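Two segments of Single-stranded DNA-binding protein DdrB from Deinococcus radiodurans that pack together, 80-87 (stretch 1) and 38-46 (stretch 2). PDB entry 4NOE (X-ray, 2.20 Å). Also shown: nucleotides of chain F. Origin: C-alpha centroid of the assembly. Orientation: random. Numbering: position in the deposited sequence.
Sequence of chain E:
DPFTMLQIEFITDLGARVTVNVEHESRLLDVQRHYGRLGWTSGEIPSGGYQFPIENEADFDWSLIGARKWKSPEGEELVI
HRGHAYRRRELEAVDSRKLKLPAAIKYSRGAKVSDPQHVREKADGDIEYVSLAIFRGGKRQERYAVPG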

# COMPACT_ATOMS: atom_id res chain seq x y z
N ILE E 80 5.26 27.69 18.01
CA ILE E 80 3.88 27.22 17.99
C ILE E 80 3.24 27.71 16.71
O ILE E 80 3.19 28.91 16.45
CB ILE E 80 3.08 27.80 19.17
CG1 ILE E 80 3.82 27.59 20.49
CG2 ILE E 80 1.68 27.18 19.20
CD1 ILE E 80 4.11 26.13 20.80
N HIS E 81 2.73 26.78 15.92
CA HIS E 81 2.09 27.11 14.66
C HIS E 81 0.88 26.20 14.47
O HIS E 81 1.03 24.97 14.48
CB HIS E 81 3.09 26.92 13.52
CG HIS E 81 2.55 27.22 12.15
ND1 HIS E 81 2.04 26.24 11.32
CD2 HIS E 81 2.46 28.38 11.46
CE1 HIS E 81 1.66 26.80 10.17
NE2 HIS E 81 1.91 28.09 10.23
N ARG E 82 -0.30 26.80 14.30
CA ARG E 82 -1.57 26.06 14.21
C ARG E 82 -1.76 25.01 15.30
O ARG E 82 -2.21 23.90 15.03
CB ARG E 82 -1.72 25.37 12.85
CG ARG E 82 -1.89 26.32 11.69
CD ARG E 82 -3.35 26.36 11.27
NE ARG E 82 -3.71 27.72 10.91
CZ ARG E 82 -4.84 28.32 11.26
NH1 ARG E 82 -5.76 27.67 11.97
NH2 ARG E 82 -5.04 29.56 10.87
N GLY E 83 -1.41 25.36 16.53
CA GLY E 83 -1.63 24.46 17.65
C GLY E 83 -0.58 23.37 17.85
O GLY E 83 -0.70 22.58 18.79
N HIS E 84 0.43 23.32 16.99
CA HIS E 84 1.51 22.34 17.12
C HIS E 84 2.81 23.01 17.57
O HIS E 84 3.08 24.17 17.22
CB HIS E 84 1.77 21.64 15.78
CG HIS E 84 0.57 20.93 15.22
ND1 HIS E 84 0.14 19.71 15.68
CD2 HIS E 84 -0.26 21.26 14.20
CE1 HIS E 84 -0.92 19.33 14.99
NE2 HIS E 84 -1.18 20.25 14.08
N ALA E 85 3.63 22.29 18.33
CA ALA E 85 4.92 22.80 18.77
C ALA E 85 6.01 22.23 17.89
O ALA E 85 6.04 21.03 17.63
CB ALA E 85 5.18 22.42 20.22
N TYR E 86 6.91 23.08 17.41
CA TYR E 86 8.04 22.62 16.62
C TYR E 86 9.33 22.94 17.34
O TYR E 86 9.52 24.08 17.78
CB TYR E 86 8.04 23.28 15.23
CG TYR E 86 6.84 22.90 14.39
CD1 TYR E 86 5.63 23.55 14.56
CD2 TYR E 86 6.92 21.88 13.45
CE1 TYR E 86 4.53 23.21 13.81
CE2 TYR E 86 5.80 21.52 12.69
CZ TYR E 86 4.61 22.19 12.88
OH TYR E 86 3.49 21.86 12.14
N ARG E 87 10.21 21.96 17.48
CA ARG E 87 11.51 22.17 18.13
C ARG E 87 12.55 22.81 17.22
O ARG E 87 12.65 22.47 16.03
CB ARG E 87 12.09 20.84 18.63
CG ARG E 87 11.54 20.39 19.96
CD ARG E 87 12.46 19.42 20.68
NE ARG E 87 11.86 19.02 21.94
CZ ARG E 87 10.95 18.05 22.06
NH1 ARG E 87 10.45 17.76 23.25
NH2 ARG E 87 10.55 17.38 20.99
P DC F 28 12.42 14.99 19.77
OP1 DC F 28 11.71 16.19 19.43
OP2 DC F 28 12.77 14.80 21.14
O5' DC F 28 11.60 13.72 19.32
C5' DC F 28 10.78 13.73 18.16
C4' DC F 28 9.80 12.59 18.22
O4' DC F 28 10.52 11.35 18.32
C3' DC F 28 8.87 12.63 19.42
O3' DC F 28 7.74 13.33 18.97
C2' DC F 28 8.60 11.16 19.68
C1' DC F 28 9.81 10.43 19.11
N1 DC F 28 10.76 9.87 20.08
C2 DC F 28 11.16 8.53 19.96
O2 DC F 28 10.65 7.84 19.07
N3 DC F 28 12.06 8.03 20.82
C4 DC F 28 12.58 8.81 21.76
N4 DC F 28 13.47 8.27 22.59
C5 DC F 28 12.22 10.18 21.90
C6 DC F 28 11.31 10.66 21.04
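Stretch 2, residues 38-46: LGWTSGEIP

Stretch 2 packs against the turn end of a β-hairpin as an extended, irregular segment with neither helix nor strand, running from Gly 39 beside Arg 82, past Thr 41, to Ile 45 near His 81 and Tyr 86. Its backbone comes nearest at Gly 39, whose CA is 7.0 Å from the CA of Arg 82, and side chains make most of the contact; 254 Å² is buried in all. Gly 39 is the first residue beyond a preceding helix, in a Schellman motif (phi/psi 83/16), after which Trp 40 to Glu 44 run on largely extended, interrupted by a positive phi at Gly 43.

Along stretch 1, Ile 80 is out of reach, and the contact begins at His 81. With chi1 in t, its CB leaves sideways, but the imidazole reaches stretch 2 at two residues: NE2 is 3.6 Å from CG2 of Thr 41, and CE1 is 3.9 Å from CG1 of Ile 45. Both are van der Waals contacts, with no hydrogen bond from the ring to stretch 2.

His 81 also opens the type I' turn that closes on His 84, held by His 81 N to His 84 O (2.9 Å) and His 84 N to His 81 O (3.1 Å). Within it, Arg 82 extends its guanidinium to Thr 41, whose CA-to-CB bond points toward stretch 1 and whose chi1 is in p. Arg 82 NE donates to Thr 41 OG1 at 3.0 Å, the hydroxyl oxygen lying at the guanidinium edge near its plane; NH2 donates to the same oxygen at 3.1 Å, although its position is less certain. Water 1 joins the backbones, its O accepting from Arg 82 N (3.0 Å) and donating to Gly 39 O (3.3 Å).

Gly 83, at phi/psi 82/0, completes the turn without touching stretch 2. Beyond it, His 84 and Ala 85 stay clear, and contact resumes at Tyr 86, whose OH lies 4.1 Å from CD1 of Ile 45. Arg 87 is remote from stretch 2, one face of its guanidinium turned to OP2 of DC28 of chain F.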

# COMPACT_ATOMS: atom_id res chain seq x y z
N LEU E 38 -2.51 37.02 15.67
CA LEU E 38 -3.74 36.37 16.12
C LEU E 38 -3.72 34.87 15.80
O LEU E 38 -4.67 34.15 16.11
CB LEU E 38 -4.97 37.02 15.48
CG LEU E 38 -5.23 38.49 15.84
CD1 LEU E 38 -6.48 38.99 15.14
CD2 LEU E 38 -5.34 38.68 17.35
N GLY E 39 -2.63 34.42 15.18
CA GLY E 39 -2.51 33.02 14.80
C GLY E 39 -3.20 32.71 13.48
O GLY E 39 -3.45 31.56 13.16
N TRP E 40 -3.51 33.74 12.70
CA TRP E 40 -4.04 33.49 11.38
C TRP E 40 -2.90 33.14 10.43
O TRP E 40 -1.83 33.72 10.51
CB TRP E 40 -4.76 34.72 10.82
CG TRP E 40 -6.01 35.10 11.53
CD1 TRP E 40 -6.38 34.78 12.81
CD2 TRP E 40 -7.05 35.93 11.01
NE1 TRP E 40 -7.60 35.35 13.11
CE2 TRP E 40 -8.03 36.06 12.02
CE3 TRP E 40 -7.26 36.56 9.78
CZ2 TRP E 40 -9.20 36.80 11.83
CZ3 TRP E 40 -8.41 37.30 9.60
CH2 TRP E 40 -9.37 37.41 10.62
N THR E 41 -3.15 32.20 9.53
CA THR E 41 -2.14 31.80 8.56
C THR E 41 -2.69 31.96 7.15
O THR E 41 -3.90 31.96 6.95
CB THR E 41 -1.73 30.32 8.74
OG1 THR E 41 -2.88 29.47 8.63
CG2 THR E 41 -1.08 30.12 10.08
N SER E 42 -1.79 32.08 6.18
CA SER E 42 -2.19 32.20 4.78
C SER E 42 -1.45 31.18 3.93
O SER E 42 -0.22 31.15 3.95
CB SER E 42 -1.88 33.59 4.26
OG SER E 42 -2.36 33.73 2.93
N GLY E 43 -2.17 30.36 3.18
CA GLY E 43 -1.49 29.36 2.36
C GLY E 43 -1.07 28.16 3.19
O GLY E 43 -1.42 28.06 4.37
N GLU E 44 -0.30 27.26 2.58
CA GLU E 44 0.12 26.01 3.23
C GLU E 44 1.61 26.04 3.59
O GLU E 44 2.38 26.78 2.98
CB GLU E 44 -0.14 24.81 2.29
CG GLU E 44 -1.61 24.48 2.09
N ILE E 45 2.00 25.24 4.57
CA ILE E 45 3.42 24.97 4.78
C ILE E 45 3.92 24.26 3.53
O ILE E 45 3.35 23.24 3.14
CB ILE E 45 3.67 24.01 5.97
CG1 ILE E 45 3.13 24.59 7.28
CG2 ILE E 45 5.15 23.71 6.11
CD1 ILE E 45 3.10 23.56 8.43
N PRO E 46 4.95 24.81 2.87
CA PRO E 46 5.54 24.16 1.69
C PRO E 46 6.12 22.81 2.09
O PRO E 46 6.53 22.65 3.25
CB PRO E 46 6.71 25.09 1.31
CG PRO E 46 6.51 26.35 2.06
CD PRO E 46 5.71 26.01 3.28
O HOH W 1 -0.95 29.76 14.32